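PDB 4BPZ: endo-1,3-beta-glucanase, family GH16 from Zobellia galactanivorans, which probably hydrolyses internal 1,3-beta-glucosidic bonds of glucans such as algal laminarin, as a calcium-binding member of glycoside hydrolase family 16. Local coordinates for residues K90-Y95 with N126-Q131; G96-R101 with Y189-N194; G109-I114 with N227-G232. The protein carries 1 engineered substitution. All blocks are in the same frame, centred on the assembly; numbering follows the deposited sequence.

Interaction 1 of 3, residues K90-Y95 with N126-Q131; sequences KFAFTY and NYFGEQ
Lys90 lies across a face of the Tyr127 ring, its aliphatic chain crossing the phenol at about a right angle. CG of Lys90 stands 3.7 Å from the centroid of the Tyr127 ring and 6° off its normal, a CH-pi contact over the centre of the face. The chain then runs out extended, and CE of Lys90 comes to 3.4 Å from CE1 of Tyr127. Lys90 and Phe91 were each modelled in two conformers; one is described. In it the ammonium group continues past the ring to bond the carbonyl oxygen of Pro27 and a water, 2.6 Å from Lys90 NZ, which reaches Tyr127 OH only weakly. A second water, 3.1 Å from Tyr127 OH, has a weak bond to Lys90 O.

Beside this pair, Phe128 points the tip of its ring at the strand. Its CZ meets Ala92 CB at 3.7 Å, while Phe91 N lies near the ring plane, at the edge. CG of Tyr127, anti to the backbone N (chi1 -175°), carries the phenol toward Lys90; Tyr127 CD2 also lies 3.6 Å above one face of the Phe128 ring, offset toward the rim.

Further out, a type II' turn from Phe128 to Gln131 folds the loop back, with Gly129 at its second position and Gln131 N bonded to Phe128 O at 3.0 Å. Tyr223 meets the Phe128 ring as well. On the strand, a backbone bond to Lys29 secures Lys90, and Phe91 points away, onto Phe15 and Ile254. The contact is thus a surface one, away from the calcium and glycan sites, in which the long loop between strands 110-118 and 142-144 is laid by its aromatic residues against a strand of the beta-sandwich (jelly roll) of family 16.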
loop_
_atom_site.group_PDB
_atom_site.type_symbol
_atom_site.label_atom_id
_atom_site.label_comp_id
_atom_site.label_asym_id
_atom_site.label_seq_id
_atom_site.Cartn_x
_atom_site.Cartn_y
_atom_site.Cartn_z
ATOM N N LYS A 90 -0.433 7.140 -10.168
ATOM C CA LYS A 90 0.121 7.666 -11.421
ATOM C C LYS A 90 0.775 9.011 -11.056
ATOM O O LYS A 90 0.435 10.079 -11.553
ATOM C CB LYS A 90 -0.975 7.808 -12.497
ATOM C CG LYS A 90 -1.355 6.476 -13.038
ATOM C CD LYS A 90 -2.051 6.720 -14.371
ATOM C CE LYS A 90 -2.410 5.335 -14.907
ATOM N NZ LYS A 90 -3.290 5.476 -16.127
ATOM N N PHE A 91 1.682 8.925 -10.095
ATOM C CA PHE A 91 2.230 10.151 -9.498
ATOM C C PHE A 91 3.335 9.644 -8.665
ATOM O O PHE A 91 3.102 8.868 -7.739
ATOM C CB PHE A 91 1.218 10.909 -8.587
ATOM C CG PHE A 91 1.811 12.142 -7.916
ATOM C CD1 PHE A 91 1.998 13.296 -8.685
ATOM C CD2 PHE A 91 2.224 12.158 -6.572
ATOM C CE1 PHE A 91 2.504 14.481 -8.125
ATOM C CE2 PHE A 91 2.764 13.337 -6.002
ATOM C CZ PHE A 91 2.915 14.466 -6.796
ATOM N N ALA A 92 4.518 10.103 -8.994
ATOM C CA ALA A 92 5.719 9.719 -8.297
ATOM C C ALA A 92 6.325 10.966 -7.669
ATOM O O ALA A 92 6.283 12.026 -8.343
ATOM C CB ALA A 92 6.713 9.024 -9.237
ATOM N N PHE A 93 6.890 10.903 -6.503
ATOM C CA PHE A 93 7.302 12.097 -5.778
ATOM C C PHE A 93 8.484 11.783 -4.878
ATOM O O PHE A 93 8.625 10.617 -4.440
ATOM C CB PHE A 93 6.139 12.702 -4.982
ATOM C CG PHE A 93 5.616 11.784 -3.948
ATOM C CD1 PHE A 93 4.841 10.654 -4.277
ATOM C CD2 PHE A 93 5.932 11.950 -2.595
ATOM C CE1 PHE A 93 4.378 9.739 -3.361
ATOM C CE2 PHE A 93 5.426 10.995 -1.633
ATOM C CZ PHE A 93 4.706 9.905 -2.061
ATOM N N THR A 94 9.269 12.829 -4.609
ATOM C CA THR A 94 10.397 12.732 -3.675
ATOM C C THR A 94 10.200 13.693 -2.574
ATOM O O THR A 94 10.154 14.914 -2.803
ATOM C CB THR A 94 11.748 13.030 -4.343
ATOM O OG1 THR A 94 11.804 12.191 -5.503
ATOM C CG2 THR A 94 12.904 12.722 -3.410
ATOM N N TYR A 95 10.033 13.132 -1.340
ATOM C CA TYR A 95 9.731 13.882 -0.108
ATOM C C TYR A 95 8.293 14.323 -0.103
ATOM O O TYR A 95 7.653 14.510 -1.189
ATOM C CB TYR A 95 10.695 15.009 0.156
ATOM C CG TYR A 95 12.160 14.657 0.040
ATOM C CD1 TYR A 95 12.685 13.472 0.491
ATOM C CD2 TYR A 95 13.029 15.530 -0.575
ATOM C CE1 TYR A 95 14.022 13.163 0.392
ATOM C CE2 TYR A 95 14.399 15.288 -0.676
ATOM C CZ TYR A 95 14.890 14.059 -0.192
ATOM O OH TYR A 95 16.220 13.808 -0.336
ATOM N N ASN A 126 3.770 -2.532 -13.500
ATOM C CA ASN A 126 3.592 -1.259 -12.839
ATOM C C ASN A 126 3.502 -0.110 -13.859
ATOM O O ASN A 126 3.486 -0.325 -15.057
ATOM C CB ASN A 126 4.641 -1.012 -11.748
ATOM C CG ASN A 126 5.932 -0.460 -12.239
ATOM O OD1 ASN A 126 6.757 -0.007 -11.380
ATOM N ND2 ASN A 126 6.170 -0.400 -13.503
ATOM N N TYR A 127 3.375 1.120 -13.412
ATOM C CA TYR A 127 3.133 2.226 -14.328
ATOM C C TYR A 127 4.410 2.823 -14.876
ATOM O O TYR A 127 4.374 3.409 -15.972
ATOM C CB TYR A 127 2.352 3.275 -13.538
ATOM C CG TYR A 127 1.915 4.447 -14.398
ATOM C CD1 TYR A 127 1.021 4.311 -15.475
ATOM C CD2 TYR A 127 2.368 5.734 -14.092
ATOM C CE1 TYR A 127 0.661 5.435 -16.272
ATOM C CE2 TYR A 127 1.984 6.810 -14.862
ATOM C CZ TYR A 127 1.155 6.665 -15.909
ATOM O OH TYR A 127 0.737 7.775 -16.684
ATOM N N PHE A 128 5.530 2.718 -14.207
ATOM C CA PHE A 128 6.772 3.457 -14.517
ATOM C C PHE A 128 7.816 2.629 -15.256
ATOM O O PHE A 128 8.695 3.285 -15.856
ATOM C CB PHE A 128 7.355 4.070 -13.239
ATOM C CG PHE A 128 6.424 5.067 -12.606
ATOM C CD1 PHE A 128 6.241 6.312 -13.152
ATOM C CD2 PHE A 128 5.636 4.696 -11.488
ATOM C CE1 PHE A 128 5.396 7.261 -12.556
ATOM C CE2 PHE A 128 4.743 5.581 -10.936
ATOM C CZ PHE A 128 4.619 6.854 -11.426
ATOM N N GLY A 129 7.749 1.309 -15.258
ATOM C CA GLY A 129 8.774 0.562 -15.992
ATOM C C GLY A 129 10.143 0.950 -15.610
ATOM O O GLY A 129 10.476 1.043 -14.422
ATOM N N GLU A 130 11.001 1.147 -16.656
ATOM C CA GLU A 130 12.427 1.488 -16.447
ATOM C C GLU A 130 12.650 3.004 -16.625
ATOM O O GLU A 130 13.795 3.435 -16.811
ATOM C CB GLU A 130 13.364 0.691 -17.390
ATOM C CG GLU A 130 13.224 -0.775 -17.147
ATOM C CD GLU A 130 14.185 -1.664 -17.964
ATOM O OE1 GLU A 130 15.402 -1.651 -17.691
ATOM O OE2 GLU A 130 13.648 -2.324 -18.880
ATOM N N GLN A 131 11.618 3.799 -16.483
ATOM C CA GLN A 131 11.845 5.290 -16.650
ATOM C C GLN A 131 12.919 5.834 -15.754
ATOM O O GLN A 131 13.651 6.718 -16.203
ATOM C CB GLN A 131 10.523 6.021 -16.325
ATOM C CG GLN A 131 9.462 5.865 -17.412
ATOM C CD GLN A 131 8.160 6.566 -17.001
ATOM O OE1 GLN A 131 8.214 7.514 -16.252
ATOM N NE2 GLN A 131 7.074 6.060 -17.409
HETATM O O HOH W 1 -2.365 7.018 -18.048
HETATM O O HOH W 2 1.242 10.327 -14.932
#

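Interaction 2 of 3, residues G96-R101 with Y189-N194; sequences GKVEVR and YSLEWN
Val98 and Leu191 face each other across an antiparallel strand pair of the beta-sandwich, CB to CB 4.2 Å, on the face that also carries Val100, Tyr189 and Trp193. Six backbone hydrogen bonds join strands 96-101 and 189-193 in the hydrogen-bonded pairs Gly96-Trp193, Val98-Leu191 and Val100-Tyr189. Gly96 has backbone angles, phi 148°, at which a CB would collide with the preceding carbonyl, so glycine is called for at this end.

On this face Val100 and Tyr189 touch Ile114 of strand 110-118 across the interior, while Val98 touches Ile254 on the adjoining strand 244-255. Trp193 meets Gly96 most closely through CB, 3.6 Å from Gly96 O, and its indole leads away, NE1 bonding Tyr218 O.

The other face carries Lys97, Glu99, Ser190 and Glu192. Ser190 CB lies 3.1 Å from Val98 O. Lys97 and Glu192 run side by side in the same direction, their CG atoms 4.0 Å apart, before their ends separate. Lys97 bends at its third torsion (chi3 69°); its ammonium bonds the carbonyl oxygen of Gly7, a tag residue, and Glu192 OE2 bonds His6, another. Lys97 NZ and Glu192 OE2 stay 5.8 Å apart, too far for a salt bridge, though opposite charges at this range would probably still attract weakly.

At the far end, Tyr189 CG stands anti to its carbonyl carbon (chi1 -60°), which brings the ring edge back to the partner strand: Val100 O, already bonded by Tyr189 N at 2.9 Å, lies near the ring plane, 3.5 Å from Tyr189 CD2.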
loop_
_atom_site.group_PDB
_atom_site.type_symbol
_atom_site.label_atom_id
_atom_site.label_comp_id
_atom_site.label_asym_id
_atom_site.label_seq_id
_atom_site.Cartn_x
_atom_site.Cartn_y
_atom_site.Cartn_z
ATOM N N GLY A 96 7.731 14.475 1.064
ATOM C CA GLY A 96 6.397 15.022 1.209
ATOM C C GLY A 96 5.710 14.421 2.397
ATOM O O GLY A 96 6.231 13.604 3.168
ATOM N N LYS A 97 4.465 14.822 2.528
ATOM C CA LYS A 97 3.580 14.362 3.609
ATOM C C LYS A 97 2.418 13.660 2.921
ATOM O O LYS A 97 1.687 14.284 2.129
ATOM C CB LYS A 97 3.107 15.526 4.443
ATOM C CG LYS A 97 2.179 15.115 5.568
ATOM C CD LYS A 97 1.861 16.266 6.521
ATOM C CE LYS A 97 1.004 17.302 5.874
ATOM N NZ LYS A 97 0.873 18.542 6.693
ATOM N N VAL A 98 2.248 12.375 3.153
ATOM C CA VAL A 98 1.155 11.589 2.605
ATOM C C VAL A 98 0.160 11.316 3.687
ATOM O O VAL A 98 0.534 10.860 4.777
ATOM C CB VAL A 98 1.684 10.245 2.126
ATOM C CG1 VAL A 98 0.536 9.374 1.547
ATOM C CG2 VAL A 98 2.803 10.400 1.050
ATOM N N GLU A 99 -1.115 11.638 3.433
ATOM C CA GLU A 99 -2.199 11.398 4.426
ATOM C C GLU A 99 -3.247 10.551 3.783
ATOM O O GLU A 99 -3.742 10.876 2.690
ATOM C CB GLU A 99 -2.839 12.716 4.861
ATOM C CG GLU A 99 -1.918 13.638 5.612
ATOM C CD GLU A 99 -2.493 14.988 5.849
ATOM O OE1 GLU A 99 -3.595 15.298 5.331
ATOM O OE2 GLU A 99 -1.890 15.719 6.606
ATOM N N VAL A 100 -3.623 9.433 4.402
ATOM C CA VAL A 100 -4.681 8.556 3.881
ATOM C C VAL A 100 -5.648 8.308 5.016
ATOM O O VAL A 100 -5.273 7.737 6.060
ATOM C CB VAL A 100 -4.102 7.212 3.339
ATOM C CG1 VAL A 100 -5.236 6.395 2.759
ATOM C CG2 VAL A 100 -3.059 7.453 2.259
ATOM N N ARG A 101 -6.906 8.719 4.840
ATOM C CA ARG A 101 -7.913 8.510 5.893
ATOM C C ARG A 101 -8.737 7.276 5.488
ATOM O O ARG A 101 -9.266 7.222 4.355
ATOM C CB ARG A 101 -8.823 9.746 5.964
ATOM C CG ARG A 101 -9.889 9.609 7.053
ATOM C CD ARG A 101 -10.572 10.971 7.277
ATOM N NE ARG A 101 -11.442 10.897 8.445
ATOM C CZ ARG A 101 -12.762 10.905 8.397
ATOM N NH1 ARG A 101 -13.440 10.831 7.258
ATOM N NH2 ARG A 101 -13.456 10.841 9.531
ATOM N N TYR A 189 -3.646 7.648 8.429
ATOM C CA TYR A 189 -2.350 6.992 8.342
ATOM C C TYR A 189 -1.464 7.918 7.546
ATOM O O TYR A 189 -1.862 8.348 6.440
ATOM C CB TYR A 189 -2.549 5.691 7.595
ATOM C CG TYR A 189 -3.553 4.757 8.316
ATOM C CD1 TYR A 189 -3.146 3.953 9.393
ATOM C CD2 TYR A 189 -4.909 4.818 7.982
ATOM C CE1 TYR A 189 -4.067 3.170 10.062
ATOM C CE2 TYR A 189 -5.836 4.040 8.740
ATOM C CZ TYR A 189 -5.418 3.239 9.747
ATOM O OH TYR A 189 -6.267 2.441 10.478
ATOM N N SER A 190 -0.322 8.330 8.078
ATOM C CA SER A 190 0.476 9.339 7.367
ATOM C C SER A 190 1.953 9.045 7.413
ATOM O O SER A 190 2.488 8.365 8.282
ATOM C CB SER A 190 0.158 10.750 7.875
ATOM O OG SER A 190 0.582 10.946 9.173
ATOM N N LEU A 191 2.623 9.683 6.446
ATOM C CA LEU A 191 4.070 9.678 6.304
ATOM C C LEU A 191 4.557 11.083 6.200
ATOM O O LEU A 191 3.971 11.849 5.390
ATOM C CB LEU A 191 4.454 8.893 5.022
ATOM C CG LEU A 191 5.898 9.034 4.526
ATOM C CD1 LEU A 191 6.908 8.421 5.517
ATOM C CD2 LEU A 191 6.033 8.425 3.140
ATOM N N GLU A 192 5.612 11.468 6.901
ATOM C CA GLU A 192 6.328 12.734 6.630
ATOM C C GLU A 192 7.751 12.308 6.250
ATOM O O GLU A 192 8.478 11.720 7.044
ATOM C CB GLU A 192 6.356 13.577 7.905
ATOM C CG GLU A 192 4.994 14.054 8.272
ATOM C CD GLU A 192 4.854 14.648 9.623
ATOM O OE1 GLU A 192 5.900 15.008 10.247
ATOM O OE2 GLU A 192 3.706 14.764 10.098
ATOM N N TRP A 193 8.137 12.674 5.050
ATOM C CA TRP A 193 9.353 12.232 4.450
ATOM C C TRP A 193 10.144 13.428 3.953
ATOM O O TRP A 193 9.652 14.213 3.135
ATOM C CB TRP A 193 8.987 11.323 3.280
ATOM C CG TRP A 193 10.074 10.851 2.370
ATOM C CD1 TRP A 193 11.452 10.690 2.623
ATOM C CD2 TRP A 193 9.872 10.401 1.030
ATOM N NE1 TRP A 193 12.064 10.233 1.519
ATOM C CE2 TRP A 193 11.162 10.032 0.518
ATOM C CE3 TRP A 193 8.736 10.292 0.169
ATOM C CZ2 TRP A 193 11.307 9.600 -0.794
ATOM C CZ3 TRP A 193 8.912 9.850 -1.121
ATOM C CH2 TRP A 193 10.207 9.526 -1.608
ATOM N N ASN A 194 11.396 13.555 4.413
ATOM C CA ASN A 194 12.291 14.603 3.856
ATOM C C ASN A 194 13.679 14.078 3.859
ATOM O O ASN A 194 13.923 12.860 4.079
ATOM C CB ASN A 194 12.086 15.944 4.574
ATOM C CG ASN A 194 12.399 15.856 6.048
ATOM O OD1 ASN A 194 13.179 14.981 6.495
ATOM N ND2 ASN A 194 11.833 16.800 6.842
#

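Interaction 3 of 3, residues G109-I114 with N227-G232; sequences GTWPAI and NIAMGG. With GLC (alpha-D-glucopyranose), chain C.
Trp111 and Ala113 pair with Ala229 and Asn227 in an antiparallel ladder of five backbone hydrogen bonds, whose strands 110-114 and 227-230 run at 153° to each other; the fifth bond, from Gly231 N to Gly109 O, extends the ladder past the strand end.

Trp111 dominates the side turned to the sugar. Its CG is anti to the backbone N (chi1 178°), and the indole lies with its benzo edge beside the chain at Gly231: CE3 meets Ala229 CB obliquely at 3.9 Å, and Gly231 O lies at the ring edge, 3.4 Å from Trp111 CE3. Trp111 NE1 bonds Glu147 OE1, which also bonds the glucose, and stands 3.1 Å from glucose O6. Ala113 adds its CB, 3.5 Å from the sugar's C6.

A water knits protein to ligand. It donates to Trp111 O and accepts from Asn227 ND2. The water oxygen sits 2.7 Å from glucose O6 and 3.2 Å above one face of the indole, offset toward the rim. Asn227 reaches it with CG between the backbone N and carbonyl carbon, the crowded position, while its OD1 receives Trp115 NE1.

On the opposite face Thr110 and Met230 lie side by side, CG2 to SD 3.8 Å, and Pro112 and Ile228 pack on Phe247.

An alanine in place of Trp111 would probably leave Glu147 OE1 without its indole N-H mate, open a gap beside Ala229, and strip the sugar's O6 and the water of their aromatic wall.

The chemistry implies a glycan site built directly on a sheet of the family 16 jelly roll: one face supplies apolar core, the other an indole, a methyl and a water whose bonds are consistent with fixing the sugar's hydroxymethyl group.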
loop_
_atom_site.group_PDB
_atom_site.type_symbol
_atom_site.label_atom_id
_atom_site.label_comp_id
_atom_site.label_asym_id
_atom_site.label_seq_id
_atom_site.Cartn_x
_atom_site.Cartn_y
_atom_site.Cartn_z
ATOM N N GLY A 109 -7.577 -13.081 7.972
ATOM C CA GLY A 109 -7.011 -13.455 6.696
ATOM C C GLY A 109 -6.661 -12.294 5.762
ATOM O O GLY A 109 -5.965 -12.516 4.773
ATOM N N THR A 110 -7.203 -11.114 6.043
ATOM C CA THR A 110 -6.977 -9.943 5.213
ATOM C C THR A 110 -5.689 -9.223 5.633
ATOM O O THR A 110 -5.329 -9.135 6.820
ATOM C CB THR A 110 -8.173 -8.982 5.319
ATOM O OG1 THR A 110 -8.289 -8.523 6.687
ATOM C CG2 THR A 110 -9.473 -9.553 4.857
ATOM N N TRP A 111 -5.014 -8.676 4.616
ATOM C CA TRP A 111 -3.727 -7.998 4.776
ATOM C C TRP A 111 -3.783 -6.701 4.000
ATOM O O TRP A 111 -3.261 -6.639 2.839
ATOM C CB TRP A 111 -2.609 -8.946 4.348
ATOM C CG TRP A 111 -1.215 -8.411 4.402
ATOM C CD1 TRP A 111 -0.768 -7.214 4.928
ATOM C CD2 TRP A 111 -0.068 -9.098 3.877
ATOM N NE1 TRP A 111 0.622 -7.115 4.742
ATOM C CE2 TRP A 111 1.032 -8.251 4.097
ATOM C CE3 TRP A 111 0.124 -10.336 3.281
ATOM C CZ2 TRP A 111 2.321 -8.629 3.734
ATOM C CZ3 TRP A 111 1.427 -10.731 2.919
ATOM C CH2 TRP A 111 2.503 -9.879 3.164
ATOM N N PRO A 112 -4.371 -5.672 4.510
ATOM C CA PRO A 112 -4.406 -4.376 3.801
ATOM C C PRO A 112 -3.068 -3.671 3.943
ATOM O O PRO A 112 -2.336 -3.866 4.919
ATOM C CB PRO A 112 -5.481 -3.572 4.597
ATOM C CG PRO A 112 -5.281 -4.088 6.037
ATOM C CD PRO A 112 -5.041 -5.592 5.865
ATOM N N ALA A 113 -2.776 -2.788 2.976
ATOM C CA ALA A 113 -1.570 -2.005 3.053
ATOM C C ALA A 113 -1.715 -0.683 2.304
ATOM O O ALA A 113 -2.395 -0.594 1.274
ATOM C CB ALA A 113 -0.384 -2.764 2.488
ATOM N N ILE A 114 -1.027 0.314 2.856
ATOM C CA ILE A 114 -0.792 1.646 2.257
ATOM C C ILE A 114 0.740 1.734 2.251
ATOM O O ILE A 114 1.333 1.729 3.348
ATOM C CB ILE A 114 -1.369 2.753 3.082
ATOM C CG1 ILE A 114 -2.893 2.567 3.313
ATOM C CG2 ILE A 114 -1.084 4.119 2.417
ATOM C CD1 ILE A 114 -3.481 3.483 4.374
ATOM N N ASN A 227 -3.744 -1.735 -1.397
ATOM C CA ASN A 227 -4.150 -3.094 -1.771
ATOM C C ASN A 227 -4.755 -3.824 -0.568
ATOM O O ASN A 227 -4.524 -3.417 0.578
ATOM C CB ASN A 227 -2.988 -3.909 -2.351
ATOM C CG ASN A 227 -1.914 -4.191 -1.343
ATOM O OD1 ASN A 227 -1.142 -3.286 -1.016
ATOM N ND2 ASN A 227 -1.911 -5.370 -0.749
ATOM N N ILE A 228 -5.441 -4.927 -0.829
ATOM C CA ILE A 228 -5.695 -5.975 0.214
ATOM C C ILE A 228 -5.125 -7.264 -0.300
ATOM O O ILE A 228 -5.666 -7.797 -1.276
ATOM C CB ILE A 228 -7.180 -6.175 0.575
ATOM C CG1 ILE A 228 -7.956 -4.894 0.880
ATOM C CG2 ILE A 228 -7.230 -7.157 1.760
ATOM C CD1 ILE A 228 -9.456 -5.170 0.991
ATOM N N ALA A 229 -4.095 -7.805 0.328
ATOM C CA ALA A 229 -3.671 -9.177 0.029
ATOM C C ALA A 229 -4.506 -10.122 0.879
ATOM O O ALA A 229 -5.001 -9.755 1.944
ATOM C CB ALA A 229 -2.188 -9.310 0.321
ATOM N N MET A 230 -4.618 -11.347 0.433
ATOM C CA MET A 230 -5.306 -12.443 1.197
ATOM C C MET A 230 -4.294 -13.514 1.539
ATOM O O MET A 230 -3.569 -14.003 0.683
ATOM C CB MET A 230 -6.409 -13.019 0.394
ATOM C CG MET A 230 -7.601 -12.087 0.194
ATOM S SD MET A 230 -8.383 -11.485 1.745
ATOM C CE MET A 230 -8.876 -13.042 2.522
ATOM N N GLY A 231 -4.268 -13.899 2.817
ATOM C CA GLY A 231 -3.339 -14.945 3.240
ATOM C C GLY A 231 -1.906 -14.486 3.103
ATOM O O GLY A 231 -1.545 -13.317 3.236
ATOM N N GLY A 232 -1.039 -15.489 2.855
ATOM C CA GLY A 232 0.386 -15.207 2.799
ATOM C C GLY A 232 1.000 -14.845 4.132
ATOM O O GLY A 232 0.392 -15.046 5.218
HETATM C C1 GLC C . 5.834 -4.584 2.638
HETATM C C2 GLC C . 6.437 -5.911 2.066
HETATM C C3 GLC C . 5.756 -6.161 0.712
HETATM C C4 GLC C . 4.298 -6.192 0.858
HETATM C C5 GLC C . 3.927 -4.789 1.274
HETATM C C6 GLC C . 2.443 -4.578 1.470
HETATM O O1 GLC C . 6.363 -3.426 2.030
HETATM O O2 GLC C . 7.826 -5.720 1.967
HETATM O O3 GLC C . 6.245 -7.459 0.166
HETATM O O4 GLC C . 3.682 -6.560 -0.391
HETATM O O5 GLC C . 4.541 -4.533 2.557
HETATM O O6 GLC C . 1.909 -5.437 2.471
HETATM O O HOH W 3 -0.550 -6.340 1.671
#

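How the interactions relate
Read from the N terminus, the first partners come in the order 90-95, 96-101, 109-114 and the second in the same order, 126-131, 189-194, 227-232. Each contact therefore crosses the other two, and none nests. Interaction 1 closes a loop of 30 intervening residues, tying the loop after strand 110-118 to strand 82-93. Interaction 2, spanning 87, joins strand 96-103 to 187-193, and interaction 3, spanning 112, joins strand 110-118 to 222-230. Interactions 1 and 2 meet where strand 82-93 gives way to 96-103, Phe93 packing on Val98; interactions 2 and 3 meet inside the sandwich. Interactions 1 and 3 stay about 9 Å apart at their nearest atoms, but involve the neighbouring strands 82-93 and 222-230.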